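Local coordinates for Pab-dependent poly(a)-specific ribonuclease subunit PAN2 (Neurospora crassa, PDB 4CZW), which forms the catalytic subunit of the Pan2-Pan3 deadenylase, which shortens mRNA poly(A) tails, here represented by its ubiquitin-protease-like scaffold, predicted to be inactive, and its exonuclease domain, at residues S52-P61 / L342-A351; V322-E333 / W384-K395. All blocks are in the same frame, centred on the assembly; numbering follows the deposited sequence.

Contact 1: residues S52-P61 / L342-A351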
loop_
_atom_site.group_PDB
_atom_site.type_symbol
_atom_site.label_atom_id
_atom_site.label_comp_id
_atom_site.label_asym_id
_atom_site.label_seq_id
_atom_site.Cartn_x
_atom_site.Cartn_y
_atom_site.Cartn_z
ATOM N N SER A 52 9.726 0.320 -1.062
ATOM C CA SER A 52 10.187 -0.790 -1.889
ATOM C C SER A 52 9.386 -2.056 -1.614
ATOM O O SER A 52 9.041 -2.796 -2.535
ATOM C CB SER A 52 11.674 -1.054 -1.654
ATOM O OG SER A 52 12.437 0.118 -1.872
ATOM N N LEU A 53 9.092 -2.298 -0.340
ATOM C CA LEU A 53 8.325 -3.470 0.062
ATOM C C LEU A 53 6.882 -3.372 -0.420
ATOM O O LEU A 53 6.308 -4.354 -0.890
ATOM C CB LEU A 53 8.362 -3.642 1.581
ATOM C CG LEU A 53 7.513 -4.784 2.141
ATOM C CD1 LEU A 53 7.952 -6.118 1.560
ATOM C CD2 LEU A 53 7.580 -4.812 3.658
ATOM N N LEU A 54 6.304 -2.181 -0.299
ATOM C CA LEU A 54 4.930 -1.945 -0.728
ATOM C C LEU A 54 4.769 -2.175 -2.228
ATOM O O LEU A 54 3.753 -2.703 -2.678
ATOM C CB LEU A 54 4.491 -0.525 -0.362
ATOM C CG LEU A 54 4.368 -0.211 1.131
ATOM C CD1 LEU A 54 4.028 1.254 1.349
ATOM C CD2 LEU A 54 3.327 -1.108 1.784
ATOM N N GLN A 55 5.780 -1.776 -2.995
ATOM C CA GLN A 55 5.767 -1.964 -4.442
ATOM C C GLN A 55 5.791 -3.444 -4.800
ATOM O O GLN A 55 4.984 -3.913 -5.600
ATOM C CB GLN A 55 6.958 -1.254 -5.093
ATOM C CG GLN A 55 6.925 0.265 -4.998
ATOM C CD GLN A 55 5.972 0.902 -5.992
ATOM O OE1 GLN A 55 5.221 0.214 -6.683
ATOM N NE2 GLN A 55 6.003 2.228 -6.071
ATOM N N VAL A 56 6.728 -4.171 -4.196
ATOM C CA VAL A 56 6.894 -5.596 -4.456
ATOM C C VAL A 56 5.629 -6.378 -4.102
ATOM O O VAL A 56 5.209 -7.266 -4.844
ATOM C CB VAL A 56 8.092 -6.168 -3.669
ATOM C CG1 VAL A 56 8.166 -7.670 -3.829
ATOM C CG2 VAL A 56 9.387 -5.524 -4.136
HETATM N N MSE A 57 5.018 -6.031 -2.975
HETATM C CA MSE A 57 3.785 -6.680 -2.542
HETATM C C MSE A 57 2.616 -6.350 -3.466
HETATM O O MSE A 57 1.755 -7.194 -3.714
HETATM C CB MSE A 57 3.438 -6.274 -1.108
HETATM C CG MSE A 57 4.407 -6.787 -0.057
HETATM SE SE MSE A 57 3.879 -6.259 1.743
HETATM C CE MSE A 57 2.155 -7.163 1.824
ATOM N N HIS A 58 2.591 -5.120 -3.972
ATOM C CA HIS A 58 1.495 -4.655 -4.820
ATOM C C HIS A 58 1.415 -5.422 -6.135
ATOM O O HIS A 58 0.325 -5.708 -6.630
ATOM C CB HIS A 58 1.637 -3.159 -5.108
ATOM C CG HIS A 58 0.663 -2.648 -6.124
ATOM N ND1 HIS A 58 1.031 -2.322 -7.410
ATOM C CD2 HIS A 58 -0.670 -2.422 -6.046
ATOM C CE1 HIS A 58 -0.031 -1.908 -8.079
ATOM N NE2 HIS A 58 -1.076 -1.959 -7.273
ATOM N N TYR A 59 2.572 -5.747 -6.700
ATOM C CA TYR A 59 2.615 -6.476 -7.961
ATOM C C TYR A 59 2.684 -7.979 -7.720
ATOM O O TYR A 59 3.053 -8.748 -8.608
ATOM C CB TYR A 59 3.796 -6.004 -8.810
ATOM C CG TYR A 59 3.635 -4.582 -9.298
ATOM C CD1 TYR A 59 2.875 -4.298 -10.425
ATOM C CD2 TYR A 59 4.229 -3.524 -8.625
ATOM C CE1 TYR A 59 2.717 -3.000 -10.873
ATOM C CE2 TYR A 59 4.077 -2.221 -9.066
ATOM C CZ TYR A 59 3.321 -1.966 -10.190
ATOM O OH TYR A 59 3.166 -0.672 -10.632
ATOM N N THR A 60 2.330 -8.380 -6.504
ATOM C CA THR A 60 2.123 -9.783 -6.177
ATOM C C THR A 60 0.621 -10.036 -6.125
ATOM O O THR A 60 -0.018 -9.755 -5.112
ATOM C CB THR A 60 2.772 -10.167 -4.834
ATOM O OG1 THR A 60 4.146 -9.757 -4.827
ATOM C CG2 THR A 60 2.693 -11.670 -4.610
ATOM N N PRO A 61 0.057 -10.560 -7.227
ATOM C CA PRO A 61 -1.385 -10.732 -7.454
ATOM C C PRO A 61 -2.152 -11.289 -6.257
ATOM O O PRO A 61 -3.237 -10.798 -5.946
ATOM C CB PRO A 61 -1.430 -11.716 -8.624
ATOM C CG PRO A 61 -0.194 -11.416 -9.390
ATOM C CD PRO A 61 0.849 -11.070 -8.361
ATOM N N LEU A 342 16.596 1.971 0.132
ATOM C CA LEU A 342 16.052 0.816 -0.572
ATOM C C LEU A 342 15.342 1.170 -1.875
ATOM O O LEU A 342 14.674 2.199 -1.978
ATOM C CB LEU A 342 15.090 0.061 0.343
ATOM C CG LEU A 342 15.629 -0.226 1.744
ATOM C CD1 LEU A 342 14.558 -0.852 2.617
ATOM C CD2 LEU A 342 16.859 -1.117 1.676
ATOM N N VAL A 343 15.497 0.302 -2.869
ATOM C CA VAL A 343 14.751 0.407 -4.116
ATOM C C VAL A 343 14.060 -0.923 -4.388
ATOM O O VAL A 343 14.282 -1.899 -3.670
ATOM C CB VAL A 343 15.656 0.773 -5.308
ATOM C CG1 VAL A 343 16.378 2.089 -5.045
ATOM C CG2 VAL A 343 16.650 -0.345 -5.584
ATOM N N ALA A 344 13.224 -0.963 -5.418
ATOM C CA ALA A 344 12.510 -2.186 -5.756
ATOM C C ALA A 344 12.608 -2.498 -7.244
ATOM O O ALA A 344 12.252 -1.674 -8.086
ATOM C CB ALA A 344 11.052 -2.081 -5.333
ATOM N N THR A 345 13.103 -3.689 -7.558
ATOM C CA THR A 345 13.140 -4.170 -8.933
ATOM C C THR A 345 12.065 -5.232 -9.115
ATOM O O THR A 345 12.192 -6.349 -8.613
ATOM C CB THR A 345 14.517 -4.746 -9.303
ATOM O OG1 THR A 345 14.865 -5.789 -8.384
ATOM C CG2 THR A 345 15.579 -3.658 -9.248
ATOM N N VAL A 346 11.002 -4.876 -9.831
ATOM C CA VAL A 346 9.819 -5.724 -9.923
ATOM C C VAL A 346 9.420 -6.023 -11.367
ATOM O O VAL A 346 9.452 -5.142 -12.226
ATOM C CB VAL A 346 8.618 -5.068 -9.200
ATOM C CG1 VAL A 346 7.382 -5.947 -9.291
ATOM C CG2 VAL A 346 8.963 -4.777 -7.748
ATOM N N ASN A 347 9.052 -7.275 -11.628
ATOM C CA ASN A 347 8.454 -7.651 -12.902
ATOM C C ASN A 347 6.949 -7.399 -12.854
ATOM O O ASN A 347 6.195 -8.204 -12.309
ATOM C CB ASN A 347 8.746 -9.118 -13.224
ATOM C CG ASN A 347 8.454 -9.475 -14.673
ATOM O OD1 ASN A 347 7.529 -8.941 -15.286
ATOM N ND2 ASN A 347 9.248 -10.382 -15.227
ATOM N N VAL A 348 6.517 -6.281 -13.431
ATOM C CA VAL A 348 5.117 -5.873 -13.362
ATOM C C VAL A 348 4.216 -6.704 -14.273
ATOM O O VAL A 348 3.006 -6.485 -14.326
ATOM C CB VAL A 348 4.947 -4.386 -13.730
ATOM C CG1 VAL A 348 5.764 -3.513 -12.791
ATOM C CG2 VAL A 348 5.348 -4.146 -15.177
ATOM N N GLY A 349 4.808 -7.657 -14.985
ATOM C CA GLY A 349 4.058 -8.500 -15.898
ATOM C C GLY A 349 3.246 -9.571 -15.197
ATOM O O GLY A 349 2.290 -10.102 -15.762
ATOM N N ARG A 350 3.626 -9.890 -13.962
ATOM C CA ARG A 350 2.944 -10.926 -13.194
ATOM C C ARG A 350 1.504 -10.529 -12.879
ATOM O O ARG A 350 0.606 -11.372 -12.871
ATOM C CB ARG A 350 3.694 -11.215 -11.890
ATOM C CG ARG A 350 5.209 -11.269 -12.021
ATOM C CD ARG A 350 5.671 -12.387 -12.939
ATOM N NE ARG A 350 7.127 -12.507 -12.941
ATOM C CZ ARG A 350 7.813 -13.317 -13.739
ATOM N NH1 ARG A 350 7.178 -14.084 -14.614
ATOM N NH2 ARG A 350 9.137 -13.357 -13.666
ATOM N N ALA A 351 1.292 -9.241 -12.623
ATOM C CA ALA A 351 -0.026 -8.736 -12.253
ATOM C C ALA A 351 -0.763 -8.144 -13.452
ATOM O O ALA A 351 -1.678 -7.337 -13.295
ATOM C CB ALA A 351 0.100 -7.698 -11.147
#

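Contact 2: residues V322-E333 / W384-K395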
loop_
_atom_site.group_PDB
_atom_site.type_symbol
_atom_site.label_atom_id
_atom_site.label_comp_id
_atom_site.label_asym_id
_atom_site.label_seq_id
_atom_site.Cartn_x
_atom_site.Cartn_y
_atom_site.Cartn_z
ATOM N N VAL A 322 5.576 -24.776 -9.215
ATOM C CA VAL A 322 6.420 -23.778 -9.857
ATOM C C VAL A 322 6.132 -22.376 -9.326
ATOM O O VAL A 322 4.992 -21.913 -9.350
ATOM C CB VAL A 322 6.228 -23.795 -11.384
ATOM C CG1 VAL A 322 7.025 -22.675 -12.042
ATOM C CG2 VAL A 322 6.632 -25.149 -11.953
ATOM N N TYR A 323 7.174 -21.711 -8.839
ATOM C CA TYR A 323 7.047 -20.352 -8.326
ATOM C C TYR A 323 7.675 -19.349 -9.288
ATOM O O TYR A 323 8.709 -19.622 -9.896
ATOM C CB TYR A 323 7.696 -20.234 -6.944
ATOM C CG TYR A 323 6.874 -20.831 -5.823
ATOM C CD1 TYR A 323 6.854 -22.201 -5.600
ATOM C CD2 TYR A 323 6.122 -20.020 -4.981
ATOM C CE1 TYR A 323 6.105 -22.748 -4.574
ATOM C CE2 TYR A 323 5.370 -20.557 -3.954
ATOM C CZ TYR A 323 5.366 -21.921 -3.755
ATOM O OH TYR A 323 4.618 -22.458 -2.733
ATOM N N SER A 324 7.039 -18.190 -9.426
ATOM C CA SER A 324 7.568 -17.128 -10.271
ATOM C C SER A 324 8.115 -15.991 -9.419
ATOM O O SER A 324 7.531 -15.631 -8.398
ATOM C CB SER A 324 6.490 -16.605 -11.223
ATOM O OG SER A 324 6.095 -17.607 -12.144
ATOM N N LEU A 325 9.247 -15.437 -9.838
ATOM C CA LEU A 325 9.849 -14.314 -9.133
ATOM C C LEU A 325 9.098 -13.025 -9.440
ATOM O O LEU A 325 9.055 -12.578 -10.586
ATOM C CB LEU A 325 11.323 -14.170 -9.510
ATOM C CG LEU A 325 12.061 -12.971 -8.911
ATOM C CD1 LEU A 325 12.078 -13.053 -7.393
ATOM C CD2 LEU A 325 13.473 -12.886 -9.465
ATOM N N VAL A 326 8.503 -12.433 -8.410
ATOM C CA VAL A 326 7.755 -11.193 -8.573
ATOM C C VAL A 326 8.687 -9.987 -8.579
ATOM O O VAL A 326 8.666 -9.181 -9.509
ATOM C CB VAL A 326 6.707 -11.012 -7.459
ATOM C CG1 VAL A 326 6.037 -9.654 -7.578
ATOM C CG2 VAL A 326 5.676 -12.127 -7.517
ATOM N N GLY A 327 9.505 -9.869 -7.539
ATOM C CA GLY A 327 10.419 -8.748 -7.424
ATOM C C GLY A 327 11.423 -8.899 -6.298
ATOM O O GLY A 327 11.509 -9.950 -5.664
ATOM N N THR A 328 12.181 -7.835 -6.049
ATOM C CA THR A 328 13.226 -7.862 -5.033
ATOM C C THR A 328 13.402 -6.506 -4.357
ATOM O O THR A 328 13.556 -5.484 -5.026
ATOM C CB THR A 328 14.580 -8.290 -5.636
ATOM O OG1 THR A 328 14.454 -9.581 -6.245
ATOM C CG2 THR A 328 15.654 -8.345 -4.561
ATOM N N VAL A 329 13.373 -6.500 -3.027
ATOM C CA VAL A 329 13.735 -5.312 -2.265
ATOM C C VAL A 329 15.254 -5.233 -2.183
ATOM O O VAL A 329 15.899 -6.111 -1.610
ATOM C CB VAL A 329 13.133 -5.325 -0.849
ATOM C CG1 VAL A 329 13.684 -4.167 -0.027
ATOM C CG2 VAL A 329 11.617 -5.262 -0.919
ATOM N N VAL A 330 15.823 -4.180 -2.762
ATOM C CA VAL A 330 17.271 -4.084 -2.914
ATOM C C VAL A 330 17.881 -2.965 -2.074
ATOM O O VAL A 330 17.396 -1.833 -2.083
ATOM C CB VAL A 330 17.650 -3.861 -4.392
ATOM C CG1 VAL A 330 19.158 -3.778 -4.549
ATOM C CG2 VAL A 330 17.080 -4.974 -5.258
ATOM N N ASN A 331 18.947 -3.290 -1.351
ATOM C CA ASN A 331 19.687 -2.295 -0.585
ATOM C C ASN A 331 20.759 -1.636 -1.443
ATOM O O ASN A 331 21.563 -2.318 -2.076
ATOM C CB ASN A 331 20.322 -2.929 0.655
ATOM C CG ASN A 331 20.998 -1.908 1.551
ATOM O OD1 ASN A 331 20.362 -1.310 2.418
ATOM N ND2 ASN A 331 22.296 -1.707 1.348
ATOM N N VAL A 332 20.764 -0.307 -1.463
ATOM C CA VAL A 332 21.731 0.444 -2.254
ATOM C C VAL A 332 22.623 1.303 -1.364
ATOM O O VAL A 332 22.143 2.205 -0.678
ATOM C CB VAL A 332 21.034 1.346 -3.290
ATOM C CG1 VAL A 332 22.056 2.194 -4.027
ATOM C CG2 VAL A 332 20.223 0.505 -4.266
ATOM N N GLU A 333 23.921 1.018 -1.382
ATOM C CA GLU A 333 24.878 1.748 -0.559
ATOM C C GLU A 333 25.518 2.904 -1.321
ATOM O O GLU A 333 25.736 2.821 -2.529
ATOM C CB GLU A 333 25.970 0.807 -0.043
ATOM C CG GLU A 333 25.466 -0.320 0.841
ATOM C CD GLU A 333 26.587 -1.208 1.342
ATOM O OE1 GLU A 333 27.764 -0.895 1.065
ATOM O OE2 GLU A 333 26.293 -2.221 2.013
ATOM N N TRP A 384 27.776 -2.285 -3.715
ATOM C CA TRP A 384 26.684 -1.388 -3.349
ATOM C C TRP A 384 25.276 -1.955 -3.559
ATOM O O TRP A 384 24.323 -1.484 -2.938
ATOM C CB TRP A 384 26.819 -0.072 -4.122
ATOM C CG TRP A 384 26.780 -0.225 -5.615
ATOM C CD1 TRP A 384 27.838 -0.460 -6.445
ATOM C CD2 TRP A 384 25.623 -0.142 -6.456
ATOM N NE1 TRP A 384 27.410 -0.534 -7.750
ATOM C CE2 TRP A 384 26.054 -0.342 -7.783
ATOM C CE3 TRP A 384 24.264 0.078 -6.215
ATOM C CZ2 TRP A 384 25.174 -0.327 -8.863
ATOM C CZ3 TRP A 384 23.393 0.092 -7.288
ATOM C CH2 TRP A 384 23.851 -0.109 -8.596
ATOM N N LYS A 385 25.133 -2.957 -4.422
ATOM C CA LYS A 385 23.801 -3.476 -4.732
ATOM C C LYS A 385 23.586 -4.906 -4.244
ATOM O O LYS A 385 24.088 -5.858 -4.841
ATOM C CB LYS A 385 23.537 -3.404 -6.238
ATOM C CG LYS A 385 22.084 -3.651 -6.607
ATOM C CD LYS A 385 21.886 -3.760 -8.105
ATOM C CE LYS A 385 20.444 -4.094 -8.439
ATOM N NZ LYS A 385 20.272 -4.400 -9.883
HETATM N N MSE A 386 22.817 -5.048 -3.167
HETATM C CA MSE A 386 22.536 -6.356 -2.584
HETATM C C MSE A 386 21.054 -6.530 -2.250
HETATM O O MSE A 386 20.418 -5.616 -1.727
HETATM C CB MSE A 386 23.384 -6.569 -1.328
HETATM C CG MSE A 386 24.820 -6.977 -1.612
HETATM SE SE MSE A 386 24.934 -8.811 -2.269
HETATM C CE MSE A 386 25.887 -8.497 -3.937
ATOM N N PRO A 387 20.503 -7.716 -2.548
ATOM C CA PRO A 387 19.093 -8.022 -2.284
ATOM C C PRO A 387 18.813 -8.247 -0.801
ATOM O O PRO A 387 19.641 -8.825 -0.097
ATOM C CB PRO A 387 18.863 -9.306 -3.082
ATOM C CG PRO A 387 20.194 -9.966 -3.092
ATOM C CD PRO A 387 21.205 -8.855 -3.167
ATOM N N VAL A 388 17.653 -7.792 -0.338
ATOM C CA VAL A 388 17.276 -7.943 1.061
ATOM C C VAL A 388 16.077 -8.873 1.204
ATOM O O VAL A 388 16.117 -9.843 1.959
ATOM C CB VAL A 388 16.946 -6.584 1.706
ATOM C CG1 VAL A 388 16.532 -6.771 3.156
ATOM C CG2 VAL A 388 18.138 -5.650 1.606
ATOM N N VAL A 389 15.010 -8.568 0.472
ATOM C CA VAL A 389 13.814 -9.400 0.477
ATOM C C VAL A 389 13.494 -9.880 -0.936
ATOM O O VAL A 389 13.451 -9.086 -1.876
ATOM C CB VAL A 389 12.596 -8.646 1.048
ATOM C CG1 VAL A 389 11.387 -9.569 1.123
ATOM C CG2 VAL A 389 12.918 -8.074 2.419
ATOM N N VAL A 390 13.279 -11.183 -1.080
ATOM C CA VAL A 390 12.951 -11.771 -2.374
ATOM C C VAL A 390 11.543 -12.357 -2.343
ATOM O O VAL A 390 11.195 -13.104 -1.429
ATOM C CB VAL A 390 13.962 -12.864 -2.765
ATOM C CG1 VAL A 390 13.582 -13.492 -4.093
ATOM C CG2 VAL A 390 15.365 -12.284 -2.833
HETATM N N MSE A 391 10.734 -12.017 -3.343
HETATM C CA MSE A 391 9.328 -12.409 -3.349
HETATM C C MSE A 391 8.977 -13.373 -4.478
HETATM O O MSE A 391 9.112 -13.046 -5.656
HETATM C CB MSE A 391 8.440 -11.168 -3.449
HETATM C CG MSE A 391 6.957 -11.442 -3.260
HETATM SE SE MSE A 391 6.482 -11.771 -1.397
HETATM C CE MSE A 391 6.899 -10.014 -0.657
ATOM N N PHE A 392 8.519 -14.564 -4.102
ATOM C CA PHE A 392 8.010 -15.535 -5.062
ATOM C C PHE A 392 6.522 -15.773 -4.840
ATOM O O PHE A 392 6.027 -15.656 -3.719
ATOM C CB PHE A 392 8.761 -16.865 -4.951
ATOM C CG PHE A 392 10.131 -16.852 -5.564
ATOM C CD1 PHE A 392 10.305 -17.130 -6.910
ATOM C CD2 PHE A 392 11.246 -16.580 -4.791
ATOM C CE1 PHE A 392 11.566 -17.126 -7.476
ATOM C CE2 PHE A 392 12.511 -16.576 -5.352
ATOM C CZ PHE A 392 12.670 -16.847 -6.695
ATOM N N GLN A 393 5.811 -16.101 -5.913
ATOM C CA GLN A 393 4.438 -16.571 -5.797
ATOM C C GLN A 393 4.229 -17.707 -6.788
ATOM O O GLN A 393 4.980 -17.838 -7.755
ATOM C CB GLN A 393 3.433 -15.443 -6.047
ATOM C CG GLN A 393 3.101 -15.202 -7.510
ATOM C CD GLN A 393 1.770 -14.497 -7.694
ATOM O OE1 GLN A 393 1.162 -14.032 -6.729
ATOM N NE2 GLN A 393 1.307 -14.420 -8.936
ATOM N N VAL A 394 3.217 -18.533 -6.540
ATOM C CA VAL A 394 2.929 -19.660 -7.419
ATOM C C VAL A 394 2.595 -19.166 -8.826
ATOM O O VAL A 394 1.828 -18.218 -8.998
ATOM C CB VAL A 394 1.778 -20.528 -6.868
ATOM C CG1 VAL A 394 2.242 -21.297 -5.643
ATOM C CG2 VAL A 394 0.567 -19.675 -6.528
ATOM N N LYS A 395 3.194 -19.806 -9.826
ATOM C CA LYS A 395 3.061 -19.375 -11.215
ATOM C C LYS A 395 1.618 -19.466 -11.703
ATOM O O LYS A 395 1.211 -18.735 -12.606
ATOM C CB LYS A 395 3.977 -20.206 -12.117
ATOM C CG LYS A 395 4.045 -19.721 -13.558
ATOM C CD LYS A 395 5.020 -20.550 -14.376
ATOM C CE LYS A 395 5.111 -20.040 -15.806
ATOM N NZ LYS A 395 6.103 -20.810 -16.606
#

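Contact 1: residues S52-P61 / L342-A351
The hydroxyl OG1 of T60 donates to V56 O over 2.7 Å, tying the turn after helix 52-58 back to the residue whose CG2 lies 3.7 Å from V346 CG2. This helix, which probably corresponds to the one carrying the catalytic cysteine in active ubiquitin-specific proteases, runs nearly parallel to strand 342-347, at 15°, and their axes approach to 7.4 Å. A344 faces the helix where the two come close: its CB sits 3.9 Å from S52 CB and also touches V56 CG2. V346 splits its two methyls between helix residues, CG2 going to V56 and CG1 to Y59 CB. Beyond the helix, Y59 offers one ring face to V348 CG1, which lies 3.8 Å from the ring centroid in a CH-pi contact. V348 places this methyl over the ring by holding CG1 anti to the carbonyl carbon (chi1 -59°); the two side chains run alongside each other, pointing the same way. H58 ND1 lies over the opposite face, and Y59 also meets the ring of F364. An Asx turn, N347 OD1 accepting from G349 N at 3.0 Å, starts the type I turn N347-R350; after it P61 CG rests 4.1 Å from A351 CB. R350 bends away to a salt bridge with E290. No clear hydrogen bond crosses; methyls and one aromatic face join helix to sheet, while T60 and N347 fold the turns at its end.

Contact 2: residues V322-E333 / W384-K395
Strands 322-333 and 385-394 pair antiparallel with a marked twist, 139° between their directions, and a classic beta bulge puts V388 and V389 together against V329. There V329 O accepts from V388 N at 2.7 Å and, weakly, from V389 N at 3.3 Å, while V329 N returns a bond to V389 O. The bulge shifts the register by one residue, so V330 pairs with P387. On one face of the sheet L325 packs against F392. L325 has CG anti to its own N (chi1 176°) and carries CD1 over the F392 ring, 4.1 Å from the centroid and 16° off the normal; its CB meets CE1 of the same ring. CD1 also touches V390 CG1, and farther along this face T328 CG2 leans on P387 CB and V330 CG1 on K385 CG. V332 CG1 runs beside the W384 ring, 3.8 Å from CE3, and W384 NE1 donates to R6 O. The other face carries V329, V389 and the selenomethionine M391, and V329 and M391 there meet helix 51-58. V329 and V389 lie side by side with their CB atoms 3.9 Å apart. At the far end V394 CG1 covers one face of the Y323 ring, 4.0 Å from its centroid, while Y323 OH hydrogen-bonds to P264 O. K395 N donates to V322 O, and its NZ forms a salt bridge with E291. Strand cohesion thus rests on main-chain bonds, with valines on both faces and F392 on that of L325; the polar ends of Y323, W384 and K395 use their reach to fasten the pair to neighbouring loops and strands of the protease-like domain.

Overall arrangement
From the N terminus the chain first lays down helix 51-58, then passes both zinc sites before returning through strands 321-334 and 339-347. Contact 1 closes that loop of 280 residues. Contact 2 closes a shorter one of 50 residues, which holds strand 339-347 and the pair 361-365 and 368-371. Their segments alternate along the chain, so the two closures cross. Strand 321-334 lies between 385-394 and 339-347, and V343 O with V330 N and N347 N with V326 O probably bond the contacts directly. One sheet thus serves both, with the helix laid against it, all within the protease-like domain that precedes the exonuclease.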